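Local coordinates for sarcoplasmic calcium-binding proteins II, V, VI, and VII (Branchiostoma lanceolatum, PDB 2SAS), which binds calcium ions through EF-hand loops and seems to be more abundant in fast-contracting muscles, although no functional relationship follows from that distribution, at residues K66-I71 with L83-K88; K11-F16 with R167-P172; D33-Y38 with A56-E61; A97-W102 with E163-L168. All blocks are in the same frame, centred on the assembly; numbering follows the deposited sequence.

Contact 1: K66-I71 with L83-K88. With CA (calcium ion), chain C.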
loop_
_atom_site.group_PDB
_atom_site.type_symbol
_atom_site.label_atom_id
_atom_site.label_comp_id
_atom_site.label_asym_id
_atom_site.label_seq_id
_atom_site.Cartn_x
_atom_site.Cartn_y
_atom_site.Cartn_z
ATOM N N LYS A 66 4.537 24.578 -1.388
ATOM C CA LYS A 66 5.831 25.017 -1.936
ATOM C C LYS A 66 6.479 26.077 -1.042
ATOM O O LYS A 66 7.672 25.986 -0.703
ATOM C CB LYS A 66 5.680 25.625 -3.327
ATOM C CG LYS A 66 6.817 25.520 -4.298
ATOM C CD LYS A 66 6.549 26.154 -5.647
ATOM C CE LYS A 66 6.636 27.658 -5.697
ATOM N NZ LYS A 66 5.426 28.300 -5.103
ATOM N N GLY A 67 5.748 27.088 -0.671
ATOM C CA GLY A 67 6.237 28.183 0.180
ATOM C C GLY A 67 6.556 27.843 1.605
ATOM O O GLY A 67 7.048 28.676 2.393
ATOM N N ARG A 68 6.307 26.630 2.047
ATOM C CA ARG A 68 6.551 26.175 3.407
ATOM C C ARG A 68 7.581 25.051 3.506
ATOM O O ARG A 68 8.232 24.903 4.569
ATOM C CB ARG A 68 5.323 25.549 4.037
ATOM C CG ARG A 68 4.219 26.392 4.584
ATOM C CD ARG A 68 3.124 25.479 5.088
ATOM N NE ARG A 68 1.826 26.124 4.945
ATOM C CZ ARG A 68 1.454 27.066 5.823
ATOM N NH1 ARG A 68 2.262 27.318 6.856
ATOM N NH2 ARG A 68 0.298 27.722 5.731
ATOM N N ALA A 69 7.642 24.260 2.472
ATOM C CA ALA A 69 8.508 23.081 2.500
ATOM C C ALA A 69 9.652 23.154 1.536
ATOM O O ALA A 69 10.612 22.434 1.787
ATOM C CB ALA A 69 7.657 21.808 2.267
ATOM N N ASP A 70 9.544 23.997 0.517
ATOM C CA ASP A 70 10.660 24.066 -0.438
ATOM C C ASP A 70 11.771 24.995 0.123
ATOM O O ASP A 70 11.830 26.188 -0.229
ATOM C CB ASP A 70 10.185 24.517 -1.782
ATOM C CG ASP A 70 11.201 24.295 -2.891
ATOM O OD1 ASP A 70 12.031 23.349 -2.834
ATOM O OD2 ASP A 70 11.025 25.101 -3.813
ATOM N N ILE A 71 12.621 24.375 0.901
ATOM C CA ILE A 71 13.717 25.107 1.529
ATOM C C ILE A 71 14.729 25.701 0.567
ATOM O O ILE A 71 15.069 26.885 0.822
ATOM C CB ILE A 71 14.340 24.260 2.686
ATOM C CG1 ILE A 71 13.261 23.970 3.780
ATOM C CG2 ILE A 71 15.550 25.025 3.283
ATOM C CD1 ILE A 71 12.528 25.256 4.314
ATOM N N LEU A 83 9.198 15.826 4.994
ATOM C CA LEU A 83 9.341 15.224 6.379
ATOM C C LEU A 83 9.586 16.389 7.340
ATOM O O LEU A 83 8.875 16.610 8.328
ATOM C CB LEU A 83 10.446 14.201 6.326
ATOM C CG LEU A 83 10.332 12.886 7.053
ATOM C CD1 LEU A 83 11.715 12.278 7.304
ATOM C CD2 LEU A 83 9.604 12.979 8.402
ATOM N N ALA A 84 10.595 17.190 7.011
ATOM C CA ALA A 84 10.967 18.402 7.753
ATOM C C ALA A 84 9.780 19.256 8.044
ATOM O O ALA A 84 9.650 19.740 9.180
ATOM C CB ALA A 84 12.012 19.200 6.966
ATOM N N MET A 85 8.917 19.515 7.074
ATOM C CA MET A 85 7.703 20.321 7.262
ATOM C C MET A 85 6.834 19.671 8.349
ATOM O O MET A 85 6.339 20.350 9.264
ATOM C CB MET A 85 6.891 20.490 5.992
ATOM C CG MET A 85 5.561 21.156 6.276
ATOM S SD MET A 85 4.746 21.503 4.661
ATOM C CE MET A 85 4.519 19.782 4.178
ATOM N N TRP A 86 6.682 18.378 8.270
ATOM C CA TRP A 86 5.850 17.667 9.284
ATOM C C TRP A 86 6.454 17.650 10.663
ATOM O O TRP A 86 5.693 17.822 11.652
ATOM C CB TRP A 86 5.436 16.313 8.728
ATOM C CG TRP A 86 4.180 16.583 7.941
ATOM C CD1 TRP A 86 4.027 16.511 6.609
ATOM C CD2 TRP A 86 2.920 16.996 8.487
ATOM N NE1 TRP A 86 2.751 16.830 6.264
ATOM C CE2 TRP A 86 2.042 17.155 7.365
ATOM C CE3 TRP A 86 2.443 17.273 9.765
ATOM C CZ2 TRP A 86 0.714 17.543 7.512
ATOM C CZ3 TRP A 86 1.124 17.680 9.901
ATOM C CH2 TRP A 86 0.276 17.800 8.805
ATOM N N GLU A 87 7.758 17.494 10.748
ATOM C CA GLU A 87 8.437 17.514 12.068
ATOM C C GLU A 87 8.222 18.846 12.739
ATOM O O GLU A 87 8.039 18.894 13.960
ATOM C CB GLU A 87 9.911 17.206 12.048
ATOM C CG GLU A 87 10.390 15.914 11.380
ATOM C CD GLU A 87 11.432 15.243 12.264
ATOM O OE1 GLU A 87 11.942 15.959 13.122
ATOM O OE2 GLU A 87 11.637 14.026 12.046
ATOM N N LYS A 88 8.221 19.885 11.936
ATOM C CA LYS A 88 8.007 21.277 12.456
ATOM C C LYS A 88 6.586 21.384 12.966
ATOM O O LYS A 88 6.392 21.641 14.150
ATOM C CB LYS A 88 8.453 22.261 11.422
ATOM C CG LYS A 88 8.113 23.697 11.340
ATOM C CD LYS A 88 7.963 24.225 9.905
ATOM C CE LYS A 88 6.864 23.706 9.029
ATOM N NZ LYS A 88 5.557 24.449 9.120
HETATM CA CA CA C . 13.024 21.687 -3.001
HETATM O O HOH W 1 14.289 19.864 -3.555
#
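With chi1 at 172°, the side chain of Met85 leaves its helix with CG anti to the backbone N, and the extended chi2 carries the sulfur to Ala69 and Arg68; the bend at chi3 then turns CE. Met85 SD lies 3.8 Å from Ala69 CB and 4.1 Å from Arg68 CB, while Met85 CB comes within 4.0 Å of the same Ala69 methyl. A small residue suits position 69, because the two backbones approach to 5.6 Å between Ala69 CA and Met85 CA; a flexible thioether can then fit itself to the methyl surface. Arg68 meets Met85 through CB, and its NE makes a salt bridge with Asp64. Directly after Ala69 the chain leaves the helix at Asp70, where the backbone makes an inverse gamma turn. Asp70 OD1 binds the calcium ion at 1.9 Å, together with Asn72, Asp74, Val76 O, Glu81 and a water. The contact thus joins the two helices of an EF-hand beside its loop: the end of helix 48-69 meets helix 79-91, strand 77-78 of the intervening loop pairs with strand 25-26, and helix 4-18 packs on Leu83 and Trp86.

Contact 2: K11-F16 with R167-P172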
loop_
_atom_site.group_PDB
_atom_site.type_symbol
_atom_site.label_atom_id
_atom_site.label_comp_id
_atom_site.label_asym_id
_atom_site.label_seq_id
_atom_site.Cartn_x
_atom_site.Cartn_y
_atom_site.Cartn_z
ATOM N N LYS A 11 4.879 9.152 5.211
ATOM C CA LYS A 11 5.248 8.622 3.887
ATOM C C LYS A 11 3.929 8.347 3.148
ATOM O O LYS A 11 3.727 8.773 2.002
ATOM C CB LYS A 11 6.167 7.440 3.973
ATOM C CG LYS A 11 6.820 6.984 2.648
ATOM C CD LYS A 11 7.382 8.179 1.856
ATOM C CE LYS A 11 8.351 7.665 0.814
ATOM N NZ LYS A 11 7.609 7.035 -0.327
ATOM N N PHE A 12 3.009 7.664 3.846
ATOM C CA PHE A 12 1.695 7.336 3.329
ATOM C C PHE A 12 1.030 8.513 2.666
ATOM O O PHE A 12 0.588 8.356 1.509
ATOM C CB PHE A 12 0.775 6.679 4.339
ATOM C CG PHE A 12 -0.562 6.237 3.823
ATOM C CD1 PHE A 12 -1.648 7.093 3.819
ATOM C CD2 PHE A 12 -0.706 4.923 3.347
ATOM C CE1 PHE A 12 -2.903 6.650 3.372
ATOM C CE2 PHE A 12 -1.960 4.473 2.909
ATOM C CZ PHE A 12 -3.050 5.334 2.924
ATOM N N THR A 13 0.893 9.631 3.311
ATOM C CA THR A 13 0.268 10.829 2.674
ATOM C C THR A 13 1.094 11.386 1.543
ATOM O O THR A 13 0.561 11.988 0.549
ATOM C CB THR A 13 -0.016 11.893 3.801
ATOM O OG1 THR A 13 1.279 12.407 4.227
ATOM C CG2 THR A 13 -0.741 11.285 5.010
ATOM N N PHE A 14 2.419 11.270 1.609
ATOM C CA PHE A 14 3.265 11.843 0.521
ATOM C C PHE A 14 2.824 11.102 -0.738
ATOM O O PHE A 14 2.351 11.672 -1.713
ATOM C CB PHE A 14 4.750 11.689 0.864
ATOM C CG PHE A 14 5.791 12.260 -0.037
ATOM C CD1 PHE A 14 6.176 13.603 0.039
ATOM C CD2 PHE A 14 6.415 11.469 -0.984
ATOM C CE1 PHE A 14 7.125 14.148 -0.828
ATOM C CE2 PHE A 14 7.375 11.951 -1.860
ATOM C CZ PHE A 14 7.709 13.301 -1.754
ATOM N N ASP A 15 2.947 9.780 -0.617
ATOM C CA ASP A 15 2.716 8.818 -1.664
ATOM C C ASP A 15 1.344 8.663 -2.278
ATOM O O ASP A 15 1.281 8.411 -3.487
ATOM C CB ASP A 15 3.147 7.413 -1.175
ATOM C CG ASP A 15 4.625 7.171 -1.128
ATOM O OD1 ASP A 15 5.395 8.087 -1.413
ATOM O OD2 ASP A 15 5.028 6.021 -0.822
ATOM N N PHE A 16 0.308 8.682 -1.474
ATOM C CA PHE A 16 -1.073 8.464 -1.891
ATOM C C PHE A 16 -1.848 9.735 -2.035
ATOM O O PHE A 16 -2.778 9.837 -2.842
ATOM C CB PHE A 16 -1.782 7.553 -0.845
ATOM C CG PHE A 16 -1.313 6.140 -1.005
ATOM C CD1 PHE A 16 -0.016 5.798 -0.651
ATOM C CD2 PHE A 16 -2.176 5.208 -1.563
ATOM C CE1 PHE A 16 0.443 4.469 -0.861
ATOM C CE2 PHE A 16 -1.754 3.892 -1.765
ATOM C CZ PHE A 16 -0.446 3.555 -1.455
ATOM N N ARG A 167 -5.399 12.798 12.917
ATOM C CA ARG A 167 -4.765 11.718 13.691
ATOM C C ARG A 167 -3.785 10.908 12.861
ATOM O O ARG A 167 -2.844 10.364 13.471
ATOM C CB ARG A 167 -5.803 10.806 14.314
ATOM C CG ARG A 167 -6.698 11.530 15.337
ATOM C CD ARG A 167 -7.784 10.499 15.620
ATOM N NE ARG A 167 -8.572 10.896 16.764
ATOM C CZ ARG A 167 -8.209 10.536 18.008
ATOM N NH1 ARG A 167 -7.126 9.753 18.155
ATOM N NH2 ARG A 167 -8.940 10.905 19.051
ATOM N N LEU A 168 -4.052 10.820 11.599
ATOM C CA LEU A 168 -3.208 10.099 10.643
ATOM C C LEU A 168 -1.849 10.831 10.540
ATOM O O LEU A 168 -0.798 10.241 10.429
ATOM C CB LEU A 168 -3.890 10.153 9.249
ATOM C CG LEU A 168 -3.518 9.175 8.175
ATOM C CD1 LEU A 168 -3.277 9.875 6.821
ATOM C CD2 LEU A 168 -2.280 8.359 8.493
ATOM N N LEU A 169 -1.961 12.160 10.491
ATOM C CA LEU A 169 -0.804 13.029 10.360
ATOM C C LEU A 169 -0.029 13.173 11.684
ATOM O O LEU A 169 1.221 13.254 11.629
ATOM C CB LEU A 169 -1.241 14.355 9.737
ATOM C CG LEU A 169 -1.070 14.633 8.259
ATOM C CD1 LEU A 169 0.327 14.294 7.738
ATOM C CD2 LEU A 169 -2.075 13.761 7.477
ATOM N N THR A 170 -0.701 13.233 12.810
ATOM C CA THR A 170 0.040 13.484 14.057
ATOM C C THR A 170 0.197 12.525 15.172
ATOM O O THR A 170 1.271 12.637 15.875
ATOM C CB THR A 170 -0.499 14.879 14.605
ATOM O OG1 THR A 170 -1.872 14.633 14.990
ATOM C CG2 THR A 170 -0.401 15.978 13.529
ATOM N N SER A 171 -0.636 11.514 15.364
ATOM C CA SER A 171 -0.495 10.631 16.522
ATOM C C SER A 171 0.784 9.822 16.511
ATOM O O SER A 171 1.175 9.307 15.475
ATOM C CB SER A 171 -1.661 9.651 16.671
ATOM O OG SER A 171 -2.867 10.381 16.472
ATOM N N PRO A 172 1.317 9.716 17.718
ATOM C CA PRO A 172 2.535 8.932 17.914
ATOM C C PRO A 172 2.140 7.492 18.148
ATOM O O PRO A 172 3.041 6.675 18.400
ATOM C CB PRO A 172 3.182 9.657 19.097
ATOM C CG PRO A 172 2.043 10.055 19.944
ATOM C CD PRO A 172 0.907 10.368 18.964
#
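Thr13 CG2 and Leu168 CD1 meet tip to tip at 3.4 Å, the closest approach between the two segments. The same threonine methyl also touches Leu169 CD2 at 3.7 Å, so one small branch faces two leucines that are consecutive in sequence. Leu168 gets there with CG anti to its backbone N (chi1 -161°), whereas the side chain of Leu169 crosses that of Thr13 at a slant. Further along, Leu168 CD1 lies 4.4 Å from Phe12 CD1, a looser, oblique approach to the phenyl ring. That ring is in turn backed by Phe16, one helical turn on: Phe12 CE2 stands 4.2 Å above the plane of the Phe16 ring, over its centre.

Threonine suits the middle of this patch because its two branches divide the work. The methyl faces the leucines, while the buried OG1 is hydrogen-bonded to Tyr82 OH and to the carbonyl of Ile10 in its own helix, an arrangement that fixes the rotation of the side chain. Outside this shell, Leu169 also packs on Trp86, and Gln137 of the second subunit lies against Phe12 and Phe16. The nearest backbones, at Thr13 CA and Leu169 CA, are 8.1 Å apart, a separation bridged by methyl groups. Helix 4-18 of EF-hand 1 is here joined to helix 158-170 of EF-hand 4, the first and last EF-hand regions meeting in the hydrophobic interior of a compact four-EF-hand protein.

Contact 3: D33-Y38 with A56-E61; sequences DMMTRY and ASLEDE
Leu58 packs against Met34 and Met35 where two EF-hand regions meet: helix 28-42, which follows the first calcium-binding loop, lies beside helix 48-69, which leads into the second. Starting at CB, the leucine side chain heads across the gap, and chi1 of -71° sets CG anti to the carbonyl carbon, where the branch divides between the two methionines. CD1 takes the Met35 side, 3.6 Å from Met35 CG and 3.9 Å from Met35 SD, and is also 4.2 Å from Met34 CB. CD2 turns to the other neighbour and lies 4.2 Å from Met34 SD. A forked residue suits this place, since its two methyls can spread over both methionines.

The methionines meet it with chains of different shape. Met34 is extended beyond CG, which brings its sulfur to Leu58 CD2, whereas Met35 bends at chi2, which brings SD with CG to CD1, and bends again at chi3. In both pairs the side chains cross at a slant, and all three residues are buried. Helix 103-114 touches this patch: Arg106 meets Met34 and Leu58, and Phe109 meets Met34. Outside the two segments, Arg106 NH2 also pairs with Glu61 OE1, giving that buried carboxylate a charged mate. Unbranched, flexible methionines suit the matching surface because they can shape themselves round the branched leucine. The two backbones come nearest at Met35 CA and Leu58 CA, 8.5 Å apart.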
loop_
_atom_site.group_PDB
_atom_site.type_symbol
_atom_site.label_atom_id
_atom_site.label_comp_id
_atom_site.label_asym_id
_atom_site.label_seq_id
_atom_site.Cartn_x
_atom_site.Cartn_y
_atom_site.Cartn_z
ATOM N N ASP A 33 -2.067 16.272 -12.312
ATOM C CA ASP A 33 -2.520 14.876 -12.318
ATOM C C ASP A 33 -3.788 14.700 -11.479
ATOM O O ASP A 33 -4.602 13.768 -11.626
ATOM C CB ASP A 33 -1.450 13.932 -11.776
ATOM C CG ASP A 33 -0.376 13.476 -12.707
ATOM O OD1 ASP A 33 -0.108 14.228 -13.673
ATOM O OD2 ASP A 33 0.263 12.416 -12.477
ATOM N N MET A 34 -3.971 15.593 -10.529
ATOM C CA MET A 34 -5.191 15.521 -9.690
ATOM C C MET A 34 -6.368 15.955 -10.580
ATOM O O MET A 34 -7.467 15.358 -10.562
ATOM C CB MET A 34 -4.926 16.368 -8.496
ATOM C CG MET A 34 -3.950 15.643 -7.588
ATOM S SD MET A 34 -3.774 16.753 -6.146
ATOM C CE MET A 34 -2.120 16.292 -5.613
ATOM N N MET A 35 -6.113 16.994 -11.346
ATOM C CA MET A 35 -7.005 17.647 -12.287
ATOM C C MET A 35 -7.364 16.692 -13.400
ATOM O O MET A 35 -8.540 16.536 -13.751
ATOM C CB MET A 35 -6.409 18.934 -12.859
ATOM C CG MET A 35 -6.657 20.090 -11.946
ATOM S SD MET A 35 -8.446 20.308 -11.669
ATOM C CE MET A 35 -8.912 20.640 -13.402
ATOM N N THR A 36 -6.342 16.054 -13.940
ATOM C CA THR A 36 -6.567 15.014 -14.942
ATOM C C THR A 36 -7.490 13.955 -14.344
ATOM O O THR A 36 -8.367 13.490 -15.044
ATOM C CB THR A 36 -5.266 14.297 -15.447
ATOM O OG1 THR A 36 -4.478 15.344 -16.024
ATOM C CG2 THR A 36 -5.581 13.146 -16.432
ATOM N N ARG A 37 -7.265 13.543 -13.138
ATOM C CA ARG A 37 -8.075 12.486 -12.447
ATOM C C ARG A 37 -9.543 12.973 -12.428
ATOM O O ARG A 37 -10.428 12.241 -12.890
ATOM C CB ARG A 37 -7.636 12.288 -11.036
ATOM C CG ARG A 37 -7.139 10.985 -10.489
ATOM C CD ARG A 37 -5.921 11.278 -9.632
ATOM N NE ARG A 37 -5.600 10.323 -8.649
ATOM C CZ ARG A 37 -5.181 9.061 -8.727
ATOM N NH1 ARG A 37 -5.085 8.407 -9.886
ATOM N NH2 ARG A 37 -4.870 8.390 -7.598
ATOM N N TYR A 38 -9.673 14.196 -11.929
ATOM C CA TYR A 38 -10.932 14.908 -11.766
ATOM C C TYR A 38 -11.787 14.978 -13.018
ATOM O O TYR A 38 -13.000 14.712 -12.961
ATOM C CB TYR A 38 -10.719 16.301 -11.207
ATOM C CG TYR A 38 -11.860 16.997 -10.504
ATOM C CD1 TYR A 38 -12.485 16.471 -9.367
ATOM C CD2 TYR A 38 -12.322 18.224 -10.960
ATOM C CE1 TYR A 38 -13.495 17.154 -8.709
ATOM C CE2 TYR A 38 -13.308 18.930 -10.310
ATOM C CZ TYR A 38 -13.912 18.387 -9.181
ATOM O OH TYR A 38 -14.947 19.065 -8.554
ATOM N N ALA A 56 -7.820 26.520 -9.341
ATOM C CA ALA A 56 -7.441 27.640 -8.544
ATOM C C ALA A 56 -7.166 27.201 -7.099
ATOM O O ALA A 56 -6.170 27.656 -6.491
ATOM C CB ALA A 56 -8.388 28.797 -8.614
ATOM N N SER A 57 -7.978 26.286 -6.574
ATOM C CA SER A 57 -7.731 25.810 -5.203
ATOM C C SER A 57 -6.519 24.894 -5.177
ATOM O O SER A 57 -5.876 24.840 -4.108
ATOM C CB SER A 57 -8.951 25.218 -4.500
ATOM O OG SER A 57 -9.673 24.407 -5.375
ATOM N N LEU A 58 -6.195 24.223 -6.257
ATOM C CA LEU A 58 -5.006 23.345 -6.311
ATOM C C LEU A 58 -3.741 24.213 -6.434
ATOM O O LEU A 58 -2.662 23.967 -5.873
ATOM C CB LEU A 58 -5.182 22.323 -7.440
ATOM C CG LEU A 58 -6.234 21.224 -7.214
ATOM C CD1 LEU A 58 -6.407 20.267 -8.367
ATOM C CD2 LEU A 58 -5.816 20.414 -5.980
ATOM N N GLU A 59 -3.860 25.250 -7.263
ATOM C CA GLU A 59 -2.743 26.183 -7.490
ATOM C C GLU A 59 -2.329 26.817 -6.163
ATOM O O GLU A 59 -1.164 26.870 -5.772
ATOM C CB GLU A 59 -3.212 27.292 -8.455
ATOM C CG GLU A 59 -3.227 26.720 -9.875
ATOM C CD GLU A 59 -3.631 27.651 -10.959
ATOM O OE1 GLU A 59 -4.252 28.644 -10.574
ATOM O OE2 GLU A 59 -3.386 27.429 -12.113
ATOM N N ASP A 60 -3.332 27.285 -5.507
ATOM C CA ASP A 60 -3.359 27.919 -4.196
ATOM C C ASP A 60 -2.857 26.901 -3.163
ATOM O O ASP A 60 -2.170 27.216 -2.190
ATOM C CB ASP A 60 -4.811 28.354 -4.038
ATOM C CG ASP A 60 -5.157 29.597 -3.303
ATOM O OD1 ASP A 60 -4.529 29.868 -2.249
ATOM O OD2 ASP A 60 -6.109 30.300 -3.799
ATOM N N GLU A 61 -3.176 25.628 -3.350
ATOM C CA GLU A 61 -2.678 24.597 -2.438
ATOM C C GLU A 61 -1.168 24.422 -2.680
ATOM O O GLU A 61 -0.347 24.577 -1.700
ATOM C CB GLU A 61 -3.405 23.292 -2.576
ATOM C CG GLU A 61 -3.323 22.326 -1.412
ATOM C CD GLU A 61 -3.620 20.890 -1.690
ATOM O OE1 GLU A 61 -4.604 20.714 -2.441
ATOM O OE2 GLU A 61 -2.943 19.992 -1.213
#

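Contact 4: A97-W102 with E163-L168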
loop_
_atom_site.group_PDB
_atom_site.type_symbol
_atom_site.label_atom_id
_atom_site.label_comp_id
_atom_site.label_asym_id
_atom_site.label_seq_id
_atom_site.Cartn_x
_atom_site.Cartn_y
_atom_site.Cartn_z
ATOM N N ALA A 97 -7.633 22.555 13.070
ATOM C CA ALA A 97 -7.526 24.016 12.905
ATOM C C ALA A 97 -6.107 24.561 12.992
ATOM O O ALA A 97 -5.982 25.770 12.659
ATOM C CB ALA A 97 -8.499 24.678 13.911
ATOM N N ASP A 98 -5.083 23.811 13.369
ATOM C CA ASP A 98 -3.680 24.268 13.468
ATOM C C ASP A 98 -2.772 23.878 12.279
ATOM O O ASP A 98 -1.629 24.363 12.190
ATOM C CB ASP A 98 -2.946 23.675 14.706
ATOM C CG ASP A 98 -2.837 24.591 15.887
ATOM O OD1 ASP A 98 -2.715 25.809 15.694
ATOM O OD2 ASP A 98 -2.890 24.089 17.034
ATOM N N LEU A 99 -3.185 22.909 11.502
ATOM C CA LEU A 99 -2.489 22.355 10.346
ATOM C C LEU A 99 -2.207 23.491 9.375
ATOM O O LEU A 99 -3.001 24.468 9.349
ATOM C CB LEU A 99 -3.397 21.267 9.738
ATOM C CG LEU A 99 -2.853 19.848 9.859
ATOM C CD1 LEU A 99 -2.091 19.677 11.172
ATOM C CD2 LEU A 99 -4.044 18.871 9.795
ATOM N N PRO A 100 -1.168 23.307 8.583
ATOM C CA PRO A 100 -0.846 24.360 7.618
ATOM C C PRO A 100 -2.009 24.415 6.654
ATOM O O PRO A 100 -2.636 23.393 6.325
ATOM C CB PRO A 100 0.496 23.969 7.052
ATOM C CG PRO A 100 0.673 22.500 7.360
ATOM C CD PRO A 100 -0.246 22.189 8.515
ATOM N N ALA A 101 -2.266 25.619 6.183
ATOM C CA ALA A 101 -3.322 25.911 5.257
ATOM C C ALA A 101 -3.425 25.009 4.052
ATOM O O ALA A 101 -4.615 24.853 3.671
ATOM C CB ALA A 101 -3.228 27.370 4.785
ATOM N N TRP A 102 -2.360 24.498 3.480
ATOM C CA TRP A 102 -2.466 23.653 2.271
ATOM C C TRP A 102 -3.346 22.442 2.605
ATOM O O TRP A 102 -4.000 21.895 1.717
ATOM C CB TRP A 102 -1.105 23.234 1.700
ATOM C CG TRP A 102 -0.332 22.289 2.543
ATOM C CD1 TRP A 102 0.549 22.605 3.528
ATOM C CD2 TRP A 102 -0.387 20.845 2.535
ATOM N NE1 TRP A 102 1.052 21.487 4.134
ATOM C CE2 TRP A 102 0.503 20.388 3.538
ATOM C CE3 TRP A 102 -1.076 19.915 1.760
ATOM C CZ2 TRP A 102 0.707 19.049 3.781
ATOM C CZ3 TRP A 102 -0.898 18.577 2.020
ATOM C CH2 TRP A 102 -0.020 18.144 3.011
ATOM N N GLU A 163 -11.063 14.852 11.562
ATOM C CA GLU A 163 -10.554 14.319 12.826
ATOM C C GLU A 163 -9.547 13.210 12.566
ATOM O O GLU A 163 -8.505 13.117 13.214
ATOM C CB GLU A 163 -11.643 13.750 13.763
ATOM C CG GLU A 163 -12.840 14.562 14.221
ATOM C CD GLU A 163 -13.935 13.825 14.978
ATOM O OE1 GLU A 163 -13.842 12.679 15.414
ATOM O OE2 GLU A 163 -15.007 14.493 15.114
ATOM N N LEU A 164 -9.957 12.342 11.633
ATOM C CA LEU A 164 -9.118 11.189 11.274
ATOM C C LEU A 164 -7.904 11.630 10.490
ATOM O O LEU A 164 -6.781 11.160 10.735
ATOM C CB LEU A 164 -10.021 10.175 10.612
ATOM C CG LEU A 164 -11.232 9.687 11.397
ATOM C CD1 LEU A 164 -12.190 9.004 10.428
ATOM C CD2 LEU A 164 -10.739 8.692 12.444
ATOM N N TYR A 165 -8.106 12.567 9.562
ATOM C CA TYR A 165 -6.918 13.055 8.795
ATOM C C TYR A 165 -5.861 13.560 9.793
ATOM O O TYR A 165 -4.716 13.100 9.725
ATOM C CB TYR A 165 -7.308 14.025 7.701
ATOM C CG TYR A 165 -6.216 14.614 6.862
ATOM C CD1 TYR A 165 -5.514 15.729 7.357
ATOM C CD2 TYR A 165 -5.885 14.176 5.605
ATOM C CE1 TYR A 165 -4.539 16.364 6.603
ATOM C CE2 TYR A 165 -4.883 14.773 4.824
ATOM C CZ TYR A 165 -4.242 15.889 5.320
ATOM O OH TYR A 165 -3.249 16.518 4.593
ATOM N N TYR A 166 -6.315 14.360 10.743
ATOM C CA TYR A 166 -5.506 14.928 11.812
ATOM C C TYR A 166 -4.712 13.868 12.560
ATOM O O TYR A 166 -3.509 14.007 12.846
ATOM C CB TYR A 166 -6.359 15.684 12.881
ATOM C CG TYR A 166 -5.459 16.297 13.934
ATOM C CD1 TYR A 166 -4.559 17.295 13.547
ATOM C CD2 TYR A 166 -5.470 15.944 15.294
ATOM C CE1 TYR A 166 -3.695 17.936 14.422
ATOM C CE2 TYR A 166 -4.598 16.552 16.196
ATOM C CZ TYR A 166 -3.729 17.548 15.764
ATOM O OH TYR A 166 -2.884 18.171 16.652
ATOM N N ARG A 167 -5.399 12.798 12.917
ATOM C CA ARG A 167 -4.765 11.718 13.691
ATOM C C ARG A 167 -3.785 10.908 12.861
ATOM O O ARG A 167 -2.844 10.364 13.471
ATOM C CB ARG A 167 -5.803 10.806 14.314
ATOM C CG ARG A 167 -6.698 11.530 15.337
ATOM C CD ARG A 167 -7.784 10.499 15.620
ATOM N NE ARG A 167 -8.572 10.896 16.764
ATOM C CZ ARG A 167 -8.209 10.536 18.008
ATOM N NH1 ARG A 167 -7.126 9.753 18.155
ATOM N NH2 ARG A 167 -8.940 10.905 19.051
ATOM N N LEU A 168 -4.052 10.820 11.599
ATOM C CA LEU A 168 -3.208 10.099 10.643
ATOM C C LEU A 168 -1.849 10.831 10.540
ATOM O O LEU A 168 -0.798 10.241 10.429
ATOM C CB LEU A 168 -3.890 10.153 9.249
ATOM C CG LEU A 168 -3.518 9.175 8.175
ATOM C CD1 LEU A 168 -3.277 9.875 6.821
ATOM C CD2 LEU A 168 -2.280 8.359 8.493
#
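Leu99 and Tyr166 bring the two backbones nearest to each other, with 8.1 Å between Leu99 CA and Tyr166 CA. Residues 163-168 are regular helix, but the facing chain finishes a short 3-10 turn at Asp98 and then runs extended through Leu99 and Pro100, at psi values near 150°, leaving Leu99 directed at the helix. Its two methyls reach the edges of two tyrosine rings. Leu99 CD1 lies 4.0 Å from Tyr166 CE1, and Leu99 CD2 lies 4.1 Å from Tyr165 CE1, each methyl near the plane of the ring at its edge; CD2 also nears Tyr166 CD1. Both tyrosines set CG anti to the backbone N, and being consecutive on the helix they diverge, so that a branched leucine suits the space at which both can be touched. Replacing Leu99 with an alanine would probably open a gap between the two ring edges and leave Tyr165 and Tyr166 freer to shift.

Beyond the leucine, Tyr165 reaches on to Trp102. Its OH stands 3.9 Å from Trp102 CH2, approaching the indole obliquely, and the two side chains cross at about a right angle. Tyrosine suits this place because its ring edge meets Leu99 while its longer reach brings OH to the indole. The segment 97-102 links helix 79-91 to helix 103-114. Helix 158-170 flanks it through the tyrosines, helix 48-69 touches Pro100, Ala101 and Trp102, and helices 103-114 and 4-18 close round Tyr165.

Overall arrangement
Contacts 2 and 4 share Arg167 and Leu168 of helix 158-170, and their centres are 10 Å apart. Contact 1 touches both: Trp86 CZ2 reaches Leu169 CD1 of contact 2 at 3.3 Å, and Met85 SD lies 3.7 Å from Trp102 NE1 of contact 4. Contact 3 uses helix 48-69, as contact 1 does, but their centres are 20 Å apart; it joins contact 4 where Glu61 meets Trp102. Along the chain, contacts 1 and 3 are nested within the long loop closed by contact 2. Only contact 1 holds a calcium ligand, whereas the side chains of Met34, Thr13 and Trp102 lie about 9, 13 and 13 Å from a bound calcium.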